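Local coordinates for protein NAD-dependent dehydrogenase (Rhizobium meliloti, PDB 4Z0P) that reduces glyoxylate and hydroxypyruvate with NADPH as the hydride donor, as a member of the D-isomer-specific 2-hydroxyacid dehydrogenase family, at residues R93-T98 / M148-Q153; E105-Q110 / V198-L203; V297-A302 / P309-V314. All blocks are in the same frame, centred on the assembly; numbering follows the deposited sequence. Where two conformers were deposited one is given.

Interaction 1 (R93-T98 / M148-Q153); sequences RFVDRT and MGVLGQ. With NDP (NADPH dihydro-nicotinamide-adenine-dinucleotide phosphate), chain H.
A chi1 of 76° sets Arg93 CG between the backbone N and the carbonyl carbon, and the extended chain from CG to NE then carries the guanidinium to Val150 and the pyrophosphate of NADPH. Its NH2 lies 3.7 Å from Val150 CG2, approached obliquely to the guanidinium plane. Val95 and Val150 are the one pair of apolar side chains that meets across the segments: Val95 CG1, opposite the backbone N, lies 4.1 Å from Val150 CG2, with the other Val150 methyl barely farther off. No hydrogen bond joins the segments directly.

The cofactor supplies the polar link. Arg93 NH1 donates to O2N of the nicotinamide-side phosphate at 2.8 Å, and NH2 reaches the same oxygen at 3.2 Å with a more bent geometry. O2N lies in the guanidinium plane at its edge, whereas Val95 CG2 packs over the centre of one face and O1A lies over the rim of the opposite one. Ala75 O is a further acceptor for NH1. From the other segment, Val150 N donates to NADPH O2A at 2.9 Å (169°). Leu151 N donates to NADPH O1N at 2.9 Å (168°). Both amides lie in the first turn of helix 150-161, so its N-terminal end faces the pyrophosphate, where the helix dipole would probably help offset the negative charge, consistent with the glycine-rich GxGxxG turn of a Rossmann nucleotide-binding fold.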
# COMPACT_ATOMS: atom_id res chain seq x y z
N ARG A 93 17.88 -4.79 -22.08
CA ARG A 93 17.38 -4.04 -20.92
C ARG A 93 17.23 -4.96 -19.71
O ARG A 93 17.22 -6.18 -19.83
CB ARG A 93 16.05 -3.34 -21.26
CG ARG A 93 14.84 -4.27 -21.30
CD ARG A 93 13.68 -3.65 -22.07
NE ARG A 93 12.45 -4.37 -21.84
CZ ARG A 93 11.59 -4.12 -20.85
NH1 ARG A 93 11.81 -3.15 -19.97
NH2 ARG A 93 10.51 -4.86 -20.73
N PHE A 94 17.11 -4.37 -18.52
CA PHE A 94 16.93 -5.16 -17.29
C PHE A 94 15.46 -5.47 -17.06
O PHE A 94 14.62 -4.58 -16.99
CB PHE A 94 17.50 -4.38 -16.11
CG PHE A 94 17.57 -5.13 -14.79
CD1 PHE A 94 17.90 -6.48 -14.71
CD2 PHE A 94 17.32 -4.45 -13.60
CE1 PHE A 94 17.97 -7.13 -13.50
CE2 PHE A 94 17.41 -5.10 -12.38
CZ PHE A 94 17.72 -6.44 -12.33
N VAL A 95 15.16 -6.77 -17.00
CA VAL A 95 13.84 -7.27 -16.68
C VAL A 95 14.09 -8.35 -15.64
O VAL A 95 14.88 -9.25 -15.88
CB VAL A 95 13.16 -7.88 -17.92
CG1 VAL A 95 11.84 -8.55 -17.55
CG2 VAL A 95 12.90 -6.81 -18.97
N ASP A 96 13.44 -8.27 -14.48
CA ASP A 96 13.73 -9.21 -13.40
C ASP A 96 12.62 -9.13 -12.38
O ASP A 96 12.06 -8.05 -12.15
CB ASP A 96 15.04 -8.83 -12.70
CG ASP A 96 15.55 -9.91 -11.76
OD1 ASP A 96 16.13 -10.88 -12.29
OD2 ASP A 96 15.37 -9.80 -10.52
N ARG A 97 12.33 -10.26 -11.73
CA ARG A 97 11.31 -10.30 -10.69
C ARG A 97 11.55 -9.26 -9.61
O ARG A 97 10.59 -8.70 -9.08
CB ARG A 97 11.28 -11.70 -10.03
CG ARG A 97 10.37 -11.82 -8.82
N THR A 98 12.81 -8.99 -9.27
CA THR A 98 13.10 -8.00 -8.21
C THR A 98 12.67 -6.59 -8.62
O THR A 98 12.09 -5.84 -7.82
CB THR A 98 14.61 -7.94 -7.83
OG1 THR A 98 15.39 -7.57 -8.99
CG2 THR A 98 15.06 -9.28 -7.24
N MET A 148 1.19 -1.37 -20.58
CA MET A 148 0.77 -2.72 -20.19
C MET A 148 1.89 -3.72 -20.48
O MET A 148 1.65 -4.78 -21.07
CB MET A 148 -0.48 -3.13 -20.98
CG MET A 148 -1.76 -2.53 -20.46
SD MET A 148 -2.28 -3.40 -18.97
CE MET A 148 -1.68 -2.29 -17.69
N GLY A 149 3.10 -3.36 -20.09
CA GLY A 149 4.25 -4.21 -20.29
C GLY A 149 4.56 -5.00 -19.04
O GLY A 149 3.66 -5.33 -18.25
N VAL A 150 5.84 -5.28 -18.83
CA VAL A 150 6.25 -6.07 -17.67
C VAL A 150 5.73 -5.41 -16.38
O VAL A 150 5.10 -6.06 -15.53
CB VAL A 150 7.78 -6.24 -17.62
CG1 VAL A 150 8.22 -6.92 -16.34
CG2 VAL A 150 8.24 -7.09 -18.80
N LEU A 151 5.96 -4.10 -16.25
CA LEU A 151 5.62 -3.41 -15.00
C LEU A 151 4.13 -3.14 -14.90
O LEU A 151 3.50 -3.41 -13.86
CB LEU A 151 6.45 -2.13 -14.86
CG LEU A 151 7.97 -2.34 -14.84
CD1 LEU A 151 8.73 -1.02 -14.66
CD2 LEU A 151 8.41 -3.37 -13.81
N GLY A 152 3.53 -2.64 -15.98
CA GLY A 152 2.10 -2.37 -15.99
C GLY A 152 1.24 -3.58 -15.70
O GLY A 152 0.27 -3.51 -14.93
N GLN A 153 1.60 -4.72 -16.29
CA GLN A 153 0.80 -5.93 -16.05
C GLN A 153 0.86 -6.41 -14.59
O GLN A 153 -0.16 -6.79 -14.00
CB GLN A 153 1.16 -7.06 -16.98
CG GLN A 153 0.83 -6.72 -18.42
CD GLN A 153 1.14 -7.86 -19.35
OE1 GLN A 153 0.95 -9.01 -18.99
NE2 GLN A 153 1.60 -7.54 -20.55
PA NDP H . 7.76 -2.73 -21.36
O1A NDP H . 8.53 -2.53 -22.66
O2A NDP H . 7.57 -4.12 -20.87
O5B NDP H . 6.34 -2.07 -21.58
C5B NDP H . 6.13 -0.83 -22.23
C4B NDP H . 4.65 -0.67 -22.47
O4B NDP H . 4.45 0.65 -22.96
C3B NDP H . 4.08 -1.62 -23.52
O3B NDP H . 2.77 -1.99 -23.10
C2B NDP H . 4.03 -0.77 -24.76
O2B NDP H . 3.03 -1.13 -25.70
C1B NDP H . 3.67 0.56 -24.15
N9A NDP H . 3.99 1.65 -25.09
C8A NDP H . 5.18 2.09 -25.54
N7A NDP H . 5.08 3.10 -26.38
C5A NDP H . 3.74 3.32 -26.48
C6A NDP H . 2.97 4.23 -27.22
N6A NDP H . 3.52 5.16 -28.04
N1A NDP H . 1.61 4.20 -27.09
C2A NDP H . 1.07 3.28 -26.28
N3A NDP H . 1.69 2.36 -25.54
C4A NDP H . 3.04 2.44 -25.68
O3 NDP H . 8.52 -1.77 -20.30
PN NDP H . 8.48 -2.03 -18.70
O1N NDP H . 7.07 -2.27 -18.25
O2N NDP H . 9.54 -3.00 -18.31
O5D NDP H . 9.02 -0.61 -18.23
C5D NDP H . 8.26 0.55 -18.52
C4D NDP H . 9.06 1.80 -18.20
O4D NDP H . 9.10 2.02 -16.78
C3D NDP H . 10.53 1.80 -18.58
O3D NDP H . 10.69 2.08 -19.99
C2D NDP H . 11.17 2.86 -17.71
O2D NDP H . 11.15 4.14 -18.38
C1D NDP H . 10.18 2.91 -16.52
N1N NDP H . 10.80 2.53 -15.25
C2N NDP H . 10.90 3.44 -14.20
C3N NDP H . 11.46 3.10 -13.01
C7N NDP H . 11.44 4.00 -11.81
O7N NDP H . 12.20 3.73 -10.86
N7N NDP H . 10.65 5.06 -11.79
C4N NDP H . 12.04 1.75 -12.83
C5N NDP H . 11.91 0.85 -14.01
C6N NDP H . 11.31 1.23 -15.12
P2B NDP H . 3.19 -2.44 -26.62
O1X NDP H . 2.98 -3.59 -25.66
O2X NDP H . 2.05 -2.27 -27.60
O3X NDP H . 4.55 -2.38 -27.22

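Interaction 2 (E105-Q110 / V198-L203); sequences EWVMMQ and VGLLPL. With NDP (NADPH dihydro-nicotinamide-adenine-dinucleotide phosphate), chain H.
Inside the Rossmann-type nucleotide-binding domain, helix 97-115 packs against the C-terminal end of strand 196-199, a central strand of the seven-stranded parallel sheet, close to where the chain leaves that sheet for the NADPH pocket. Val107 is the residue that bridges the gap from the helix. Its CG1 meets Val198 CG1 at 4.1 Å, and its other methyl, CG2, lies 4.3 Å from Leu200 CD1. Each valine turns CG1 opposite its own backbone N (chi1 173° in Val107, 175° in Val198), which brings these two methyls together while the side chains cross at a slant. The closest CA pair across the segments, Val107 and Val198, is 7.8 Å apart, a spacing spanned by the meeting CG1 methyls.

Around these methyls, Val107 also packs on Ala155 and Leu159 of helix 150-161, and Val198 touches Val143, Ile145 and Ile231 on the neighbouring strands. Beside Val107, the Trp106 ring has Val107 CG2 at its edge and Gln110 NE2 over one face. That amide nitrogen also donates to Trp106 O at 3.3 Å, in a bent bond (138°). Gln110 N reaches the same oxygen from the opposite face of the carbonyl plane, so the helix carbonyl has two donors.

Beyond the strand, Leu200 O approaches C5D of NADPH at 3.6 Å, and Pro202 CB comes within 3.2 Å of O3D of the nicotinamide ribose. With no hydrogen bond or charge pair between the segments, their mutual attachment is by dispersion and hydrophobic burial, and all three touching residues, Val107, Val198 and Leu200, are buried.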
# COMPACT_ATOMS: atom_id res chain seq x y z
N GLU A 105 5.14 -2.52 -5.56
CA GLU A 105 5.08 -1.94 -4.22
C GLU A 105 4.81 -0.45 -4.27
O GLU A 105 3.96 0.07 -3.55
CB GLU A 105 6.39 -2.12 -3.46
CG GLU A 105 6.76 -3.55 -3.10
CD GLU A 105 8.21 -3.68 -2.64
OE1 GLU A 105 8.89 -2.64 -2.51
OE2 GLU A 105 8.68 -4.83 -2.48
N TRP A 106 5.57 0.26 -5.09
CA TRP A 106 5.45 1.71 -5.14
C TRP A 106 4.08 2.12 -5.69
O TRP A 106 3.44 3.03 -5.16
CB TRP A 106 6.60 2.31 -5.97
CG TRP A 106 6.60 3.83 -6.01
CD1 TRP A 106 7.31 4.67 -5.20
CD2 TRP A 106 5.87 4.67 -6.92
NE1 TRP A 106 7.07 5.99 -5.56
CE2 TRP A 106 6.18 6.02 -6.60
CE3 TRP A 106 5.00 4.43 -7.98
CZ2 TRP A 106 5.63 7.11 -7.31
CZ3 TRP A 106 4.46 5.50 -8.69
CH2 TRP A 106 4.79 6.83 -8.34
N VAL A 107 3.63 1.46 -6.75
CA VAL A 107 2.33 1.77 -7.35
C VAL A 107 1.20 1.50 -6.34
O VAL A 107 0.32 2.33 -6.15
CB VAL A 107 2.09 0.99 -8.67
CG1 VAL A 107 0.68 1.20 -9.20
CG2 VAL A 107 3.11 1.42 -9.72
N MET A 108 1.25 0.35 -5.69
CA MET A 108 0.26 0.02 -4.67
C MET A 108 0.27 1.06 -3.57
O MET A 108 -0.79 1.51 -3.12
CB MET A 108 0.57 -1.36 -4.07
CG MET A 108 -0.41 -1.82 -2.98
SD MET A 108 -2.10 -2.06 -3.58
CE MET A 108 -1.81 -3.47 -4.67
N MET A 109 1.47 1.46 -3.12
CA MET A 109 1.54 2.47 -2.05
C MET A 109 0.86 3.77 -2.47
O MET A 109 0.10 4.35 -1.69
CB MET A 109 2.97 2.74 -1.64
CG MET A 109 3.05 3.65 -0.43
SD MET A 109 4.75 3.77 0.21
CE MET A 109 5.46 4.64 -1.10
N GLN A 110 1.11 4.22 -3.70
CA GLN A 110 0.50 5.49 -4.13
C GLN A 110 -1.01 5.35 -4.21
O GLN A 110 -1.75 6.25 -3.80
CB GLN A 110 0.99 5.94 -5.49
CG GLN A 110 2.49 6.05 -5.64
CD GLN A 110 3.19 6.66 -4.46
OE1 GLN A 110 2.81 7.73 -3.97
NE2 GLN A 110 4.23 5.98 -3.98
N VAL A 198 -2.22 5.90 -13.72
CA VAL A 198 -0.86 5.44 -13.44
C VAL A 198 -0.09 5.35 -14.74
O VAL A 198 -0.48 4.62 -15.66
CB VAL A 198 -0.84 4.06 -12.77
CG1 VAL A 198 0.59 3.53 -12.60
CG2 VAL A 198 -1.51 4.14 -11.40
N GLY A 199 1.02 6.08 -14.82
CA GLY A 199 1.92 6.02 -15.96
C GLY A 199 3.09 5.04 -15.74
O GLY A 199 3.92 5.24 -14.85
N LEU A 200 3.15 4.03 -16.59
CA LEU A 200 4.25 3.06 -16.66
C LEU A 200 4.68 2.85 -18.11
O LEU A 200 4.88 1.73 -18.56
CB LEU A 200 3.85 1.76 -16.01
CG LEU A 200 3.81 1.84 -14.48
CD1 LEU A 200 3.13 0.60 -13.90
CD2 LEU A 200 5.19 2.01 -13.89
N LEU A 201 4.82 3.96 -18.82
CA LEU A 201 5.28 3.98 -20.21
C LEU A 201 6.78 4.29 -20.26
O LEU A 201 7.29 5.03 -19.42
CB LEU A 201 4.58 5.09 -21.00
CG LEU A 201 3.09 4.93 -21.33
CD1 LEU A 201 2.51 6.25 -21.80
CD2 LEU A 201 2.89 3.83 -22.36
N PRO A 202 7.48 3.75 -21.26
CA PRO A 202 8.82 4.27 -21.57
C PRO A 202 8.74 5.69 -22.10
O PRO A 202 7.66 6.13 -22.52
CB PRO A 202 9.34 3.33 -22.66
CG PRO A 202 8.12 2.66 -23.22
CD PRO A 202 6.95 2.86 -22.30
N LEU A 203 9.86 6.42 -22.03
CA LEU A 203 10.03 7.66 -22.78
C LEU A 203 10.48 7.30 -24.17
O LEU A 203 11.54 6.69 -24.35
CB LEU A 203 11.06 8.61 -22.17
CG LEU A 203 11.22 9.96 -22.91
CD1 LEU A 203 9.93 10.73 -23.05
CD2 LEU A 203 12.27 10.80 -22.22
PA NDP H . 7.76 -2.73 -21.36
O1A NDP H . 8.53 -2.53 -22.66
O2A NDP H . 7.57 -4.12 -20.87
O5B NDP H . 6.34 -2.07 -21.58
C5B NDP H . 6.13 -0.83 -22.23
C4B NDP H . 4.65 -0.67 -22.47
O4B NDP H . 4.45 0.65 -22.96
C3B NDP H . 4.08 -1.62 -23.52
O3B NDP H . 2.77 -1.99 -23.10
C2B NDP H . 4.03 -0.77 -24.76
O2B NDP H . 3.03 -1.13 -25.70
C1B NDP H . 3.67 0.56 -24.15
N9A NDP H . 3.99 1.65 -25.09
C8A NDP H . 5.18 2.09 -25.54
N7A NDP H . 5.08 3.10 -26.38
C5A NDP H . 3.74 3.32 -26.48
C6A NDP H . 2.97 4.23 -27.22
N6A NDP H . 3.52 5.16 -28.04
N1A NDP H . 1.61 4.20 -27.09
C2A NDP H . 1.07 3.28 -26.28
N3A NDP H . 1.69 2.36 -25.54
C4A NDP H . 3.04 2.44 -25.68
O3 NDP H . 8.52 -1.77 -20.30
PN NDP H . 8.48 -2.03 -18.70
O1N NDP H . 7.07 -2.27 -18.25
O2N NDP H . 9.54 -3.00 -18.31
O5D NDP H . 9.02 -0.61 -18.23
C5D NDP H . 8.26 0.55 -18.52
C4D NDP H . 9.06 1.80 -18.20
O4D NDP H . 9.10 2.02 -16.78
C3D NDP H . 10.53 1.80 -18.58
O3D NDP H . 10.69 2.08 -19.99
C2D NDP H . 11.17 2.86 -17.71
O2D NDP H . 11.15 4.14 -18.38
C1D NDP H . 10.18 2.91 -16.52
N1N NDP H . 10.80 2.53 -15.25
C2N NDP H . 10.90 3.44 -14.20
C3N NDP H . 11.46 3.10 -13.01
C7N NDP H . 11.44 4.00 -11.81
O7N NDP H . 12.20 3.73 -10.86
N7N NDP H . 10.65 5.06 -11.79
C4N NDP H . 12.04 1.75 -12.83
C5N NDP H . 11.91 0.85 -14.01
C6N NDP H . 11.31 1.23 -15.12
P2B NDP H . 3.19 -2.44 -26.62
O1X NDP H . 2.98 -3.59 -25.66
O2X NDP H . 2.05 -2.27 -27.60
O3X NDP H . 4.55 -2.38 -27.22

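Interaction 3 (V297-A302 / P309-V314); sequences VEHQIA and PLEHVV
Gln300 NE2 donates to Glu311 OE1 at 2.8 Å, the shortest polar bond of this contact. The acceptor lies in the Gln300 amide plane, while the donor meets the carboxylate on its anti side, and the two flat groups are turned 36° apart. The other half of the amide is used as well: Glu311 N donates to Gln300 OE1 at 2.9 Å, almost straight at 172° but arriving from above the carbonyl plane. One side chain thus grips both the backbone and the carboxylate of Glu311, which fixes the amide orientation. A bend at chi2 (-53°) folds the Gln300 chain so that its amide faces the loop.

Leu310 reaches the helix with CD2, 3.5 Å from Gln300 O. Glu311 OE1 also lies at the edge of the His299 ring, near its plane, 4.0 Å from NE2, too long for a hydrogen bond. Glu311 OE2 has a long, weak ion pair with Arg303, which also donates to Pro309 O.

Buried Gln300 also packs on Phe71 of strand 69-72. It ties the loop back to helix 290-305, which packs through Val297 and Ile301 on the five-stranded parallel sheet, probably the alpha/beta substrate-binding domain of this dehydrogenase family.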
# COMPACT_ATOMS: atom_id res chain seq x y z
N VAL A 297 22.84 -10.39 -16.16
CA VAL A 297 23.87 -10.17 -17.17
C VAL A 297 24.67 -11.46 -17.40
O VAL A 297 24.92 -11.83 -18.56
CB VAL A 297 24.81 -9.00 -16.82
CG1 VAL A 297 25.95 -8.87 -17.82
CG2 VAL A 297 24.03 -7.68 -16.80
N GLU A 298 25.06 -12.14 -16.31
CA GLU A 298 25.76 -13.42 -16.42
C GLU A 298 24.99 -14.43 -17.27
O GLU A 298 25.57 -15.11 -18.14
CB GLU A 298 26.00 -14.03 -15.05
CG GLU A 298 27.12 -13.38 -14.28
CD GLU A 298 27.10 -13.71 -12.80
OE1 GLU A 298 26.41 -14.67 -12.39
OE2 GLU A 298 27.78 -13.00 -12.03
N HIS A 299 23.69 -14.50 -17.03
CA HIS A 299 22.80 -15.46 -17.73
C HIS A 299 22.75 -15.13 -19.22
O HIS A 299 22.89 -16.03 -20.05
CB HIS A 299 21.40 -15.46 -17.10
CG HIS A 299 20.43 -16.38 -17.76
ND1 HIS A 299 20.60 -17.75 -17.79
CD2 HIS A 299 19.26 -16.14 -18.41
CE1 HIS A 299 19.59 -18.31 -18.44
NE2 HIS A 299 18.76 -17.35 -18.83
N GLN A 300 22.62 -13.85 -19.55
CA GLN A 300 22.58 -13.42 -20.95
C GLN A 300 23.91 -13.62 -21.67
O GLN A 300 23.92 -14.04 -22.83
CB GLN A 300 22.11 -11.96 -21.08
CG GLN A 300 20.66 -11.77 -20.65
CD GLN A 300 19.67 -12.72 -21.36
OE1 GLN A 300 19.72 -12.88 -22.57
NE2 GLN A 300 18.78 -13.34 -20.59
N ILE A 301 25.01 -13.32 -20.98
CA ILE A 301 26.34 -13.62 -21.53
C ILE A 301 26.44 -15.12 -21.86
O ILE A 301 26.91 -15.49 -22.94
CB ILE A 301 27.49 -13.19 -20.58
CG1 ILE A 301 27.61 -11.67 -20.56
CG2 ILE A 301 28.82 -13.80 -21.03
CD1 ILE A 301 28.50 -11.10 -19.47
N ALA A 302 26.00 -15.98 -20.95
CA ALA A 302 26.11 -17.43 -21.17
C ALA A 302 25.28 -17.86 -22.37
O ALA A 302 25.72 -18.69 -23.19
CB ALA A 302 25.71 -18.21 -19.92
N PRO A 309 19.63 -17.04 -28.50
CA PRO A 309 19.22 -15.64 -28.64
C PRO A 309 19.23 -14.90 -27.31
O PRO A 309 18.79 -15.45 -26.31
CB PRO A 309 17.79 -15.72 -29.19
CG PRO A 309 17.39 -17.15 -29.17
CD PRO A 309 18.62 -17.98 -29.03
N LEU A 310 19.73 -13.67 -27.32
CA LEU A 310 19.58 -12.80 -26.16
C LEU A 310 18.11 -12.52 -25.89
O LEU A 310 17.30 -12.46 -26.81
CB LEU A 310 20.32 -11.47 -26.39
CG LEU A 310 21.85 -11.56 -26.42
CD1 LEU A 310 22.43 -10.32 -27.09
CD2 LEU A 310 22.40 -11.70 -25.01
N GLU A 311 17.78 -12.34 -24.62
CA GLU A 311 16.43 -11.99 -24.19
C GLU A 311 16.39 -10.52 -23.80
O GLU A 311 17.40 -9.95 -23.42
CB GLU A 311 16.02 -12.86 -23.00
CG GLU A 311 15.92 -14.34 -23.39
CD GLU A 311 15.94 -15.29 -22.21
OE1 GLU A 311 16.58 -15.01 -21.18
OE2 GLU A 311 15.33 -16.36 -22.33
N HIS A 312 15.21 -9.90 -23.94
CA HIS A 312 14.98 -8.51 -23.53
C HIS A 312 15.80 -7.52 -24.34
O HIS A 312 16.27 -6.52 -23.82
CB HIS A 312 15.24 -8.31 -22.02
CG HIS A 312 14.71 -9.42 -21.17
ND1 HIS A 312 13.38 -9.76 -21.15
CD2 HIS A 312 15.34 -10.29 -20.35
CE1 HIS A 312 13.21 -10.78 -20.34
NE2 HIS A 312 14.38 -11.12 -19.84
N VAL A 313 15.92 -7.79 -25.64
CA VAL A 313 16.65 -6.91 -26.53
C VAL A 313 15.73 -5.79 -27.00
O VAL A 313 14.64 -6.03 -27.49
CB VAL A 313 17.18 -7.70 -27.74
CG1 VAL A 313 17.91 -6.78 -28.73
CG2 VAL A 313 18.10 -8.81 -27.27
N VAL A 314 16.22 -4.56 -26.91
CA VAL A 314 15.40 -3.43 -27.31
C VAL A 314 15.44 -3.17 -28.80
O VAL A 314 16.40 -3.49 -29.51
CB VAL A 314 15.70 -2.16 -26.51
CG1 VAL A 314 15.67 -2.46 -25.02
CG2 VAL A 314 17.03 -1.54 -26.93

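How the interactions relate
Interactions 1 and 2 have centres about 11 Å apart, share helix 97-115 and NADPH, and touch where Leu200 CD1 packs on Gly152 CA at 3.8 Å. Their segments alternate along the chain; the glycine-rich turn and the residues after strand 196-199 both reach NADPH, and helix 97-115 packs behind them. Interaction 3 follows both in sequence and lies on helix 290-305 and its following loop, beside the five-stranded sheet; its centre is about 15 Å from that of interaction 1 and 25 Å from that of interaction 2. A probable hydrogen bond from Arg93 N to His312 O, 2.9 Å long, joins it to interaction 1, linking the C-terminal loop to the phosphate-binding arginine.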